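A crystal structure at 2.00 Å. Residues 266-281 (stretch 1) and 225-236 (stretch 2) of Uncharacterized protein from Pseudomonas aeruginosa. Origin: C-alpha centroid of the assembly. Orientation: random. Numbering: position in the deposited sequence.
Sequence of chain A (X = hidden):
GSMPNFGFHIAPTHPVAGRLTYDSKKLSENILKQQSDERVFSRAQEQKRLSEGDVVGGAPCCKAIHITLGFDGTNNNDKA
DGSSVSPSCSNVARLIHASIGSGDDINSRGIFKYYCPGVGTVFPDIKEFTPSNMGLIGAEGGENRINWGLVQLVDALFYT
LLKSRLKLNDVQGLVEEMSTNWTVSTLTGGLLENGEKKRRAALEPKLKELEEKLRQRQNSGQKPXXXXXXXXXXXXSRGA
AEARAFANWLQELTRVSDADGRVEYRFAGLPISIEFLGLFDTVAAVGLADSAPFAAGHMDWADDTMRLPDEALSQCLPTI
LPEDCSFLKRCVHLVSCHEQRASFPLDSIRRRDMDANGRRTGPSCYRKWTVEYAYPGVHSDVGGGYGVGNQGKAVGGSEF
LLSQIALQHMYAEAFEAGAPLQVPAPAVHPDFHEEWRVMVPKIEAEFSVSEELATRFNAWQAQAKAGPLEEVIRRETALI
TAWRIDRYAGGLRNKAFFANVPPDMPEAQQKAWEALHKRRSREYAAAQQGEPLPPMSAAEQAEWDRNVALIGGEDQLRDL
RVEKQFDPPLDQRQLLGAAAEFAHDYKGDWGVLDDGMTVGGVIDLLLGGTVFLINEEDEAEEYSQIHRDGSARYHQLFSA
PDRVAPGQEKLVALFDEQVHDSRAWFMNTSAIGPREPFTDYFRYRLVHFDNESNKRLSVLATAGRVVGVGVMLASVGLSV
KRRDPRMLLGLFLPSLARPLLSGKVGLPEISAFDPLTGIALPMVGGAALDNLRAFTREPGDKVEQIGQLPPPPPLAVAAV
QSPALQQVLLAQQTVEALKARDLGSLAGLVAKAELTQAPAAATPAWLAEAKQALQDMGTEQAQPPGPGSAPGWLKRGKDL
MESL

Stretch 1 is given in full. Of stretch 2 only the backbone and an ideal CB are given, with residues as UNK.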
ATOM      1  N   ARG A 266       2.989  27.517   1.916  1.00 23.57           N
ATOM      2  CA  ARG A 266       4.371  27.889   2.148  1.00 24.48           C
ATOM      3  C   ARG A 266       5.009  27.004   3.197  1.00 24.15           C
ATOM      4  O   ARG A 266       4.342  26.553   4.131  1.00 24.38           O
ATOM      5  CB  ARG A 266       4.490  29.376   2.517  1.00 26.17           C
ATOM      6  CG  ARG A 266       4.339  30.273   1.289  1.00 24.90           C
ATOM      7  CD  ARG A 266       4.244  31.741   1.604  1.00 30.94           C
ATOM      8  NE  ARG A 266       3.899  32.476   0.390  1.00 38.42           N
ATOM      9  CZ  ARG A 266       4.779  32.998  -0.465  1.00 35.93           C
ATOM     10  NH1 ARG A 266       6.084  32.883  -0.253  1.00 35.96           N
ATOM     11  NH2 ARG A 266       4.352  33.643  -1.540  1.00 33.63           N
ATOM     12  N   PHE A 267       6.301  26.760   2.999  1.00 22.72           N
ATOM     13  CA  PHE A 267       7.107  25.882   3.824  1.00 25.89           C
ATOM     14  C   PHE A 267       8.319  26.722   4.197  1.00 25.10           C
ATOM     15  O   PHE A 267       9.226  26.931   3.372  1.00 20.38           O
ATOM     16  CB  PHE A 267       7.538  24.670   2.995  1.00 20.41           C
ATOM     17  CG  PHE A 267       8.328  23.646   3.756  1.00 21.94           C
ATOM     18  CD1 PHE A 267       9.709  23.730   3.827  1.00 18.49           C
ATOM     19  CD2 PHE A 267       7.686  22.569   4.374  1.00 22.37           C
ATOM     20  CE1 PHE A 267      10.450  22.774   4.507  1.00 21.36           C
ATOM     21  CE2 PHE A 267       8.416  21.607   5.057  1.00 20.74           C
ATOM     22  CZ  PHE A 267       9.808  21.712   5.123  1.00 24.52           C
ATOM     23  N   ALA A 268       8.319  27.220   5.430  1.00 27.11           N
ATOM     24  CA  ALA A 268       9.347  28.158   5.882  1.00 25.43           C
ATOM     25  C   ALA A 268       9.445  29.392   4.961  1.00 25.58           C
ATOM     26  O   ALA A 268      10.537  29.858   4.627  1.00 23.61           O
ATOM     27  CB  ALA A 268      10.691  27.444   6.004  1.00 25.46           C
ATOM     28  N   GLY A 269       8.289  29.909   4.549  1.00 27.44           N
ATOM     29  CA  GLY A 269       8.236  31.108   3.727  1.00 24.60           C
ATOM     30  C   GLY A 269       8.181  30.821   2.240  1.00 28.46           C
ATOM     31  O   GLY A 269       7.665  31.639   1.465  1.00 22.66           O
ATOM     32  N   LEU A 270       8.708  29.656   1.854  1.00 24.56           N
ATOM     33  CA  LEU A 270       8.861  29.283   0.452  1.00 24.98           C
ATOM     34  C   LEU A 270       7.581  28.670  -0.101  1.00 24.43           C
ATOM     35  O   LEU A 270       6.997  27.787   0.539  1.00 22.88           O
ATOM     36  CB  LEU A 270       9.977  28.247   0.309  1.00 19.73           C
ATOM     37  CG  LEU A 270      11.439  28.588   0.578  1.00 23.85           C
ATOM     38  CD1 LEU A 270      12.266  27.310   0.527  1.00 22.64           C
ATOM     39  CD2 LEU A 270      11.964  29.607  -0.432  1.00 24.43           C
ATOM     40  N   PRO A 271       7.157  29.113  -1.298  1.00 23.71           N
ATOM     41  CA  PRO A 271       6.041  28.452  -1.984  1.00 21.73           C
ATOM     42  C   PRO A 271       6.346  26.972  -2.104  1.00 19.32           C
ATOM     43  O   PRO A 271       7.510  26.616  -2.358  1.00 20.03           O
ATOM     44  CB  PRO A 271       6.063  29.087  -3.384  1.00 22.59           C
ATOM     45  CG  PRO A 271       6.695  30.423  -3.185  1.00 20.54           C
ATOM     46  CD  PRO A 271       7.716  30.228  -2.090  1.00 23.20           C
ATOM     47  N   ILE A 272       5.332  26.129  -1.916  1.00 20.77           N
ATOM     48  CA  ILE A 272       5.503  24.684  -2.022  1.00 16.00           C
ATOM     49  C   ILE A 272       4.330  24.077  -2.763  1.00 16.52           C
ATOM     50  O   ILE A 272       3.169  24.462  -2.562  1.00 19.09           O
ATOM     51  CB  ILE A 272       5.657  24.012  -0.622  1.00 18.59           C
ATOM     52  CG1 ILE A 272       5.996  22.520  -0.756  1.00 16.43           C
ATOM     53  CG2 ILE A 272       4.410  24.241   0.248  1.00 15.64           C
ATOM     54  CD1 ILE A 272       6.334  21.864   0.585  1.00 15.97           C
ATOM     55  N   SER A 273       4.632  23.115  -3.628  1.00 17.58           N
ATOM     56  CA  SER A 273       3.583  22.403  -4.343  1.00 20.21           C
ATOM     57  C   SER A 273       4.003  20.963  -4.594  1.00 16.48           C
ATOM     58  O   SER A 273       5.186  20.672  -4.696  1.00 17.89           O
ATOM     59  CB  SER A 273       3.332  23.100  -5.675  1.00 16.61           C
ATOM     60  OG  SER A 273       4.437  22.910  -6.546  1.00 19.32           O
ATOM     61  N   ILE A 274       3.027  20.065  -4.680  1.00 21.70           N
ATOM     62  CA  ILE A 274       3.272  18.732  -5.216  1.00 16.54           C
ATOM     63  C   ILE A 274       3.007  18.791  -6.724  1.00 17.41           C
ATOM     64  O   ILE A 274       1.864  18.791  -7.159  1.00 19.85           O
ATOM     65  CB  ILE A 274       2.392  17.656  -4.531  1.00 17.94           C
ATOM     66  CG1 ILE A 274       2.817  17.474  -3.065  1.00 21.78           C
ATOM     67  CG2 ILE A 274       2.496  16.323  -5.285  1.00 17.09           C
ATOM     68  CD1 ILE A 274       1.918  16.522  -2.246  1.00 19.19           C
ATOM     69  N   GLU A 275       4.071  18.885  -7.512  1.00 17.68           N
ATOM     70  CA  GLU A 275       3.977  18.937  -8.973  1.00 17.48           C
ATOM     71  C   GLU A 275       3.423  17.629  -9.541  1.00 21.16           C
ATOM     72  O   GLU A 275       2.776  17.631 -10.600  1.00 15.20           O
ATOM     73  CB  GLU A 275       5.364  19.174  -9.566  1.00 20.15           C
ATOM     74  CG  GLU A 275       5.984  20.527  -9.239  1.00 19.90           C
ATOM     75  CD  GLU A 275       5.138  21.671  -9.732  1.00 21.50           C
ATOM     76  OE1 GLU A 275       4.986  21.808 -10.964  1.00 22.92           O
ATOM     77  OE2 GLU A 275       4.593  22.418  -8.884  1.00 24.02           O
ATOM     78  N   PHE A 276       3.682  16.515  -8.846  1.00 16.55           N
ATOM     79  CA  PHE A 276       3.229  15.206  -9.333  1.00 17.51           C
ATOM     80  C   PHE A 276       3.089  14.170  -8.208  1.00 19.64           C
ATOM     81  O   PHE A 276       4.008  13.963  -7.422  1.00 17.68           O
ATOM     82  CB  PHE A 276       4.190  14.677 -10.409  1.00 18.86           C
ATOM     83  CG  PHE A 276       3.732  13.385 -11.060  1.00 22.02           C
ATOM     84  CD1 PHE A 276       2.865  13.411 -12.154  1.00 21.41           C
ATOM     85  CD2 PHE A 276       4.159  12.154 -10.574  1.00 18.43           C
ATOM     86  CE1 PHE A 276       2.434  12.221 -12.756  1.00 20.82           C
ATOM     87  CE2 PHE A 276       3.737  10.966 -11.157  1.00 17.07           C
ATOM     88  CZ  PHE A 276       2.878  10.997 -12.250  1.00 19.76           C
ATOM     89  N   LEU A 277       1.930  13.525  -8.144  1.00 17.43           N
ATOM     90  CA  LEU A 277       1.695  12.456  -7.188  1.00 17.80           C
ATOM     91  C   LEU A 277       1.367  11.188  -7.994  1.00 15.02           C
ATOM     92  O   LEU A 277       0.323  11.112  -8.656  1.00 16.79           O
ATOM     93  CB  LEU A 277       0.532  12.841  -6.265  1.00 14.65           C
ATOM     94  CG  LEU A 277       0.088  11.901  -5.147  1.00 15.51           C
ATOM     95  CD1 LEU A 277       1.216  11.732  -4.115  1.00 13.57           C
ATOM     96  CD2 LEU A 277      -1.169  12.476  -4.506  1.00 15.90           C
ATOM     97  N   GLY A 278       2.283  10.225  -7.994  1.00 15.21           N
ATOM     98  CA  GLY A 278       2.089   9.013  -8.785  1.00 17.16           C
ATOM     99  C   GLY A 278       1.864   7.806  -7.895  1.00 15.18           C
ATOM    100  O   GLY A 278       2.734   7.447  -7.102  1.00 13.48           O
ATOM    101  N   LEU A 279       0.711   7.162  -8.052  1.00 14.83           N
ATOM    102  CA  LEU A 279       0.295   6.094  -7.152  1.00 14.62           C
ATOM    103  C   LEU A 279      -0.017   4.778  -7.873  1.00 13.52           C
ATOM    104  O   LEU A 279      -0.684   4.754  -8.913  1.00 13.12           O
ATOM    105  CB  LEU A 279      -0.936   6.526  -6.365  1.00 13.93           C
ATOM    106  CG  LEU A 279      -0.918   7.913  -5.744  1.00 15.73           C
ATOM    107  CD1 LEU A 279      -2.327   8.244  -5.272  1.00 15.53           C
ATOM    108  CD2 LEU A 279       0.093   7.970  -4.612  1.00 12.64           C
ATOM    109  N   PHE A 280       0.486   3.681  -7.319  1.00 14.34           N
ATOM    110  CA  PHE A 280       0.188   2.357  -7.840  1.00 15.65           C
ATOM    111  C   PHE A 280      -0.699   1.664  -6.811  1.00 13.12           C
ATOM    112  O   PHE A 280      -0.231   1.406  -5.688  1.00 13.11           O
ATOM    113  CB  PHE A 280       1.473   1.528  -7.982  1.00 14.08           C
ATOM    114  CG  PHE A 280       2.472   2.069  -8.976  1.00 15.20           C
ATOM    115  CD1 PHE A 280       2.452   1.633 -10.300  1.00 15.56           C
ATOM    116  CD2 PHE A 280       3.465   2.959  -8.582  1.00 13.34           C
ATOM    117  CE1 PHE A 280       3.378   2.089 -11.217  1.00 15.28           C
ATOM    118  CE2 PHE A 280       4.409   3.421  -9.498  1.00 17.43           C
ATOM    119  CZ  PHE A 280       4.364   2.990 -10.822  1.00 16.05           C
ATOM    120  N   ASP A 281      -1.961   1.408  -7.169  1.00 12.10           N
ATOM    121  CA  ASP A 281      -2.849   0.496  -6.407  1.00 12.17           C
ATOM    122  C   ASP A 281      -2.839   0.732  -4.909  1.00 12.04           C
ATOM    123  O   ASP A 281      -2.317  -0.093  -4.167  1.00 13.45           O
ATOM    124  CB  ASP A 281      -2.467  -0.967  -6.687  1.00 13.56           C
ATOM    125  CG  ASP A 281      -3.641  -1.911  -6.596  1.00 11.56           C
ATOM    126  OD1 ASP A 281      -4.682  -1.622  -7.216  1.00 12.42           O
ATOM    127  OD2 ASP A 281      -3.537  -2.954  -5.911  1.00 14.76           O
ATOM    128  N   UNK A 225      19.359  32.879  -4.796  1.00 24.58           N
ATOM    129  CA  UNK A 225      18.055  33.138  -4.187  1.00 31.53           C
ATOM    130  C   UNK A 225      17.206  31.860  -4.225  1.00 31.07           C
ATOM    131  O   UNK A 225      16.867  31.381  -5.303  1.00 29.37           O
ATOM    132  CB  UNK A 225      17.340  34.284  -4.906  1.00 31.53           C
ATOM    133  N   UNK A 226      16.859  31.325  -3.053  1.00 30.62           N
ATOM    134  CA  UNK A 226      16.017  30.134  -2.968  1.00 27.92           C
ATOM    135  C   UNK A 226      14.562  30.483  -3.236  1.00 25.84           C
ATOM    136  O   UNK A 226      13.967  31.274  -2.507  1.00 24.80           O
ATOM    137  CB  UNK A 226      16.157  29.473  -1.595  1.00 27.92           C
ATOM    138  N   UNK A 227      13.983  29.871  -4.268  1.00 26.55           N
ATOM    139  CA  UNK A 227      12.705  30.324  -4.800  1.00 24.95           C
ATOM    140  C   UNK A 227      11.481  29.545  -4.342  1.00 24.94           C
ATOM    141  O   UNK A 227      10.453  30.141  -4.004  1.00 25.48           O
ATOM    142  CB  UNK A 227      12.764  30.280  -6.328  1.00 24.95           C
ATOM    143  N   UNK A 228      11.564  28.218  -4.378  1.00 21.35           N
ATOM    144  CA  UNK A 228      10.385  27.401  -4.105  1.00 21.08           C
ATOM    145  C   UNK A 228      10.759  25.972  -3.811  1.00 20.81           C
ATOM    146  O   UNK A 228      11.925  25.571  -3.937  1.00 19.61           O
ATOM    147  CB  UNK A 228       9.412  27.449  -5.285  1.00 21.08           C
ATOM    148  N   UNK A 229       9.740  25.209  -3.437  1.00 18.70           N
ATOM    149  CA  UNK A 229       9.883  23.788  -3.228  1.00 19.26           C
ATOM    150  C   UNK A 229       8.836  23.052  -4.026  1.00 16.86           C
ATOM    151  O   UNK A 229       7.646  23.283  -3.861  1.00 16.39           O
ATOM    152  CB  UNK A 229       9.779  23.438  -1.742  1.00 19.26           C
ATOM    153  N   UNK A 230       9.310  22.158  -4.889  1.00 18.28           N
ATOM    154  CA  UNK A 230       8.468  21.463  -5.845  1.00 17.79           C
ATOM    155  C   UNK A 230       8.655  19.969  -5.635  1.00 18.14           C
ATOM    156  O   UNK A 230       9.788  19.475  -5.687  1.00 14.88           O
ATOM    157  CB  UNK A 230       8.800  21.869  -7.282  1.00 17.79           C
ATOM    158  N   UNK A 231       7.552  19.256  -5.389  1.00 18.91           N
ATOM    159  CA  UNK A 231       7.623  17.857  -4.951  1.00 19.96           C
ATOM    160  C   UNK A 231       7.119  16.882  -6.016  1.00 18.99           C
ATOM    161  O   UNK A 231       6.129  17.141  -6.684  1.00 17.18           O
ATOM    162  CB  UNK A 231       6.813  17.673  -3.666  1.00 19.96           C
ATOM    163  N   UNK A 232       7.824  15.766  -6.158  1.00 18.45           N
ATOM    164  CA  UNK A 232       7.437  14.666  -7.032  1.00 18.09           C
ATOM    165  C   UNK A 232       7.421  13.444  -6.124  1.00 19.15           C
ATOM    166  O   UNK A 232       8.440  13.106  -5.507  1.00 15.74           O
ATOM    167  CB  UNK A 232       8.382  14.498  -8.224  1.00 18.09           C
ATOM    168  N   UNK A 233       6.251  12.814  -6.004  1.00 18.75           N
ATOM    169  CA  UNK A 233       6.012  11.807  -4.963  1.00 17.66           C
ATOM    170  C   UNK A 233       5.479  10.529  -5.608  1.00 17.19           C
ATOM    171  O   UNK A 233       4.504  10.588  -6.350  1.00 16.78           O
ATOM    172  CB  UNK A 233       5.031  12.328  -3.910  1.00 17.66           C
ATOM    173  N   UNK A 234       6.106   9.385  -5.334  1.00 14.67           N
ATOM    174  CA  UNK A 234       5.659   8.116  -5.905  1.00 13.29           C
ATOM    175  C   UNK A 234       5.326   7.176  -4.745  1.00 16.41           C
ATOM    176  O   UNK A 234       6.064   7.130  -3.764  1.00 13.01           O
ATOM    177  CB  UNK A 234       6.721   7.510  -6.825  1.00 13.29           C
ATOM    178  N   UNK A 235       4.223   6.430  -4.845  1.00 12.72           N
ATOM    179  CA  UNK A 235       3.886   5.486  -3.792  1.00 10.98           C
ATOM    180  C   UNK A 235       3.259   4.218  -4.353  1.00 13.67           C
ATOM    181  O   UNK A 235       2.575   4.270  -5.377  1.00 14.58           O
ATOM    182  CB  UNK A 235       2.937   6.137  -2.784  1.00 10.98           C
ATOM    183  N   UNK A 236       3.487   3.088  -3.696  1.00 12.13           N
ATOM    184  CA  UNK A 236       2.783   1.852  -4.115  1.00 14.80           C
ATOM    185  C   UNK A 236       2.196   1.180  -2.885  1.00 12.14           C
ATOM    186  O   UNK A 236       2.862   1.105  -1.848  1.00 13.80           O
ATOM    187  CB  UNK A 236       3.723   0.894  -4.849  1.00 14.80           C
TER

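Residues 225-236 form a strand parallel to 270-274 and 276-280; from 229 to 235 its backbone is hydrogen-bonded to stretch 1, and from 229 to 236 its side chains alternate between two faces of the sheet. Position 225 has nothing of stretch 1 near its CB and could carry almost anything; it is H225. At 226 the CB points sideways, 4.4 Å from L270 CD2, which favours an apolar residue; I226 places CG2 3.8 Å from L270 CD1. The CB of 227 points away, leaving the choice open, and L227 contributes mainly its carbonyl, with O 3.3 Å from P271 CD. At 228 the CB lies 3.6 Å from P271 O, where a small residue sits easily; A228 has its CB 4.2 Å from P271 CB.

Position 229 donates its N to P271 O (2.8 Å). Its CB is on the face of I272, with L270 CD1 5.1 Å away and the F267 ring beyond, so a long, flexible apolar chain would suit, though leucine or isoleucine could fill part of the space. It is M229, as selenomethionine: SE comes 3.4 Å from F267 CD1, and CE lies over the ring face, 4.1 Å from the F267 ring centroid.

The CB of 230 is on the opposite face, 4.5 Å from S273 OG and 3.7 Å from E275 CG. An acceptor hydroxyl beside a carboxylate invites a basic or polar chain. R230 bonds NH1 to S273 OG (2.9 Å); E275 OE2, 4.1 Å from R230 NH1, lies well out of the guanidinium plane and adds only charge attraction.

Position 231 faces I274, calling for an aliphatic residue; L231 packs CB 4.0 Å from I274 CG1. Its O meets the bulge, accepting weak bonds from E275 N (2.8 Å) and F276 N (3.3 Å).

At 232, beside F276 and the methylenes of E275, aromatic or long chains would fit. Y232 brings CE2 3.4 Å from E275 CB, and its hydroxyl bonds elsewhere in the structure.

The CB of 233 lies 3.9 Å from L277 CD1 and 4.9 Å from I274 CG2, an apolar setting that suits an aliphatic residue, branched or not; I233 sets CG1 4.2 Å from I274 CG2.

At 234 the missing side chain of G278 leaves room next to F276, so a flat ring is plausible. Y234 places CE1 3.8 Å from F276 CE2.

An ideal CB at 235 would lie 3.8 Å from L279 CD2, allowing a small residue; G235 has none, and its N bonds G278 O (2.9 Å).

Position 236 faces F280, favouring a bulky apolar group: F236 packs CD1 3.7 Å from F280 CB.

Stretch 2 (225-236) HILAMRLYIYGF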
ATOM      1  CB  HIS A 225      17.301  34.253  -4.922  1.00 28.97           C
ATOM      2  CG  HIS A 225      17.809  35.633  -4.635  1.00 39.86           C
ATOM      3  ND1 HIS A 225      19.142  35.913  -4.422  1.00 39.29           N
ATOM      4  CD2 HIS A 225      17.161  36.820  -4.556  1.00 45.11           C
ATOM      5  CE1 HIS A 225      19.293  37.211  -4.216  1.00 37.45           C
ATOM      6  NE2 HIS A 225      18.106  37.784  -4.294  1.00 44.96           N
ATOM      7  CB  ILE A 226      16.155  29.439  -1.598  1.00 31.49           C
ATOM      8  CG1 ILE A 226      17.623  29.160  -1.292  1.00 30.91           C
ATOM      9  CG2 ILE A 226      15.365  28.146  -1.574  1.00 27.42           C
ATOM     10  CD1 ILE A 226      18.351  28.457  -2.412  1.00 28.29           C
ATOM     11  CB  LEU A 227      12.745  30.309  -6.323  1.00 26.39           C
ATOM     12  CG  LEU A 227      13.626  31.371  -6.966  1.00 28.58           C
ATOM     13  CD1 LEU A 227      13.601  31.226  -8.469  1.00 32.85           C
ATOM     14  CD2 LEU A 227      13.143  32.750  -6.546  1.00 29.84           C
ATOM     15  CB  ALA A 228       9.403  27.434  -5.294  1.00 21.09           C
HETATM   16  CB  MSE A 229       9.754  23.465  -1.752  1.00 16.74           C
HETATM   17  CG  MSE A 229      10.994  23.911  -1.034  1.00 19.87           C
HETATM   18 SE   MSE A 229      11.185  23.407   0.766  0.56 31.40          SE
HETATM   19  CE  MSE A 229      10.442  21.565   0.771  1.00 15.20           C
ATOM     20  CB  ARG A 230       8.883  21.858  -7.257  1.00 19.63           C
ATOM     21  CG  ARG A 230       8.916  23.364  -7.483  1.00 19.64           C
ATOM     22  CD  ARG A 230       7.541  23.950  -7.312  1.00 23.72           C
ATOM     23  NE  ARG A 230       7.505  25.406  -7.469  1.00 22.54           N
ATOM     24  CZ  ARG A 230       6.484  26.162  -7.074  1.00 23.11           C
ATOM     25  NH1 ARG A 230       5.418  25.602  -6.506  1.00 21.33           N
ATOM     26  NH2 ARG A 230       6.518  27.474  -7.251  1.00 27.77           N
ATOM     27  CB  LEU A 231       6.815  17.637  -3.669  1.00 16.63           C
ATOM     28  CG  LEU A 231       7.235  18.359  -2.384  1.00 20.16           C
ATOM     29  CD1 LEU A 231       6.622  17.712  -1.176  1.00 16.90           C
ATOM     30  CD2 LEU A 231       8.719  18.385  -2.244  1.00 22.44           C
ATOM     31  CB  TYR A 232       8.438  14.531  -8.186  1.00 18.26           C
ATOM     32  CG  TYR A 232       8.755  15.891  -8.773  1.00 19.30           C
ATOM     33  CD1 TYR A 232       9.735  16.699  -8.200  1.00 19.56           C
ATOM     34  CD2 TYR A 232       8.037  16.392  -9.850  1.00 17.06           C
ATOM     35  CE1 TYR A 232      10.006  17.952  -8.697  1.00 21.94           C
ATOM     36  CE2 TYR A 232       8.306  17.658 -10.354  1.00 22.22           C
ATOM     37  CZ  TYR A 232       9.292  18.423  -9.775  1.00 20.92           C
ATOM     38  OH  TYR A 232       9.571  19.680 -10.263  1.00 24.32           O
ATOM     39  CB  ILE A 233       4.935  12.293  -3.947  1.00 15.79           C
ATOM     40  CG1 ILE A 233       5.230  13.715  -3.426  1.00 19.57           C
ATOM     41  CG2 ILE A 233       4.785  11.306  -2.792  1.00 16.18           C
ATOM     42  CD1 ILE A 233       6.354  13.809  -2.430  1.00 15.06           C
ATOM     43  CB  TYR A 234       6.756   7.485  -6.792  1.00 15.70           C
ATOM     44  CG  TYR A 234       7.355   8.423  -7.834  1.00 17.24           C
ATOM     45  CD1 TYR A 234       6.577   8.951  -8.855  1.00 20.56           C
ATOM     46  CD2 TYR A 234       8.702   8.765  -7.792  1.00 22.28           C
ATOM     47  CE1 TYR A 234       7.119   9.808  -9.803  1.00 15.71           C
ATOM     48  CE2 TYR A 234       9.258   9.614  -8.737  1.00 22.03           C
ATOM     49  CZ  TYR A 234       8.464  10.125  -9.737  1.00 17.92           C
ATOM     50  OH  TYR A 234       9.015  10.978 -10.660  1.00 15.93           O
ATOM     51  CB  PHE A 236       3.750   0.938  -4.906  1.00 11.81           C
ATOM     52  CG  PHE A 236       3.346  -0.527  -5.006  1.00 16.85           C
ATOM     53  CD1 PHE A 236       2.028  -0.931  -5.265  1.00 12.04           C
ATOM     54  CD2 PHE A 236       4.328  -1.506  -4.887  1.00 15.45           C
ATOM     55  CE1 PHE A 236       1.712  -2.293  -5.363  1.00 14.02           C
ATOM     56  CE2 PHE A 236       4.021  -2.863  -4.999  1.00 15.94           C
ATOM     57  CZ  PHE A 236       2.716  -3.257  -5.229  1.00 12.65           C
TER
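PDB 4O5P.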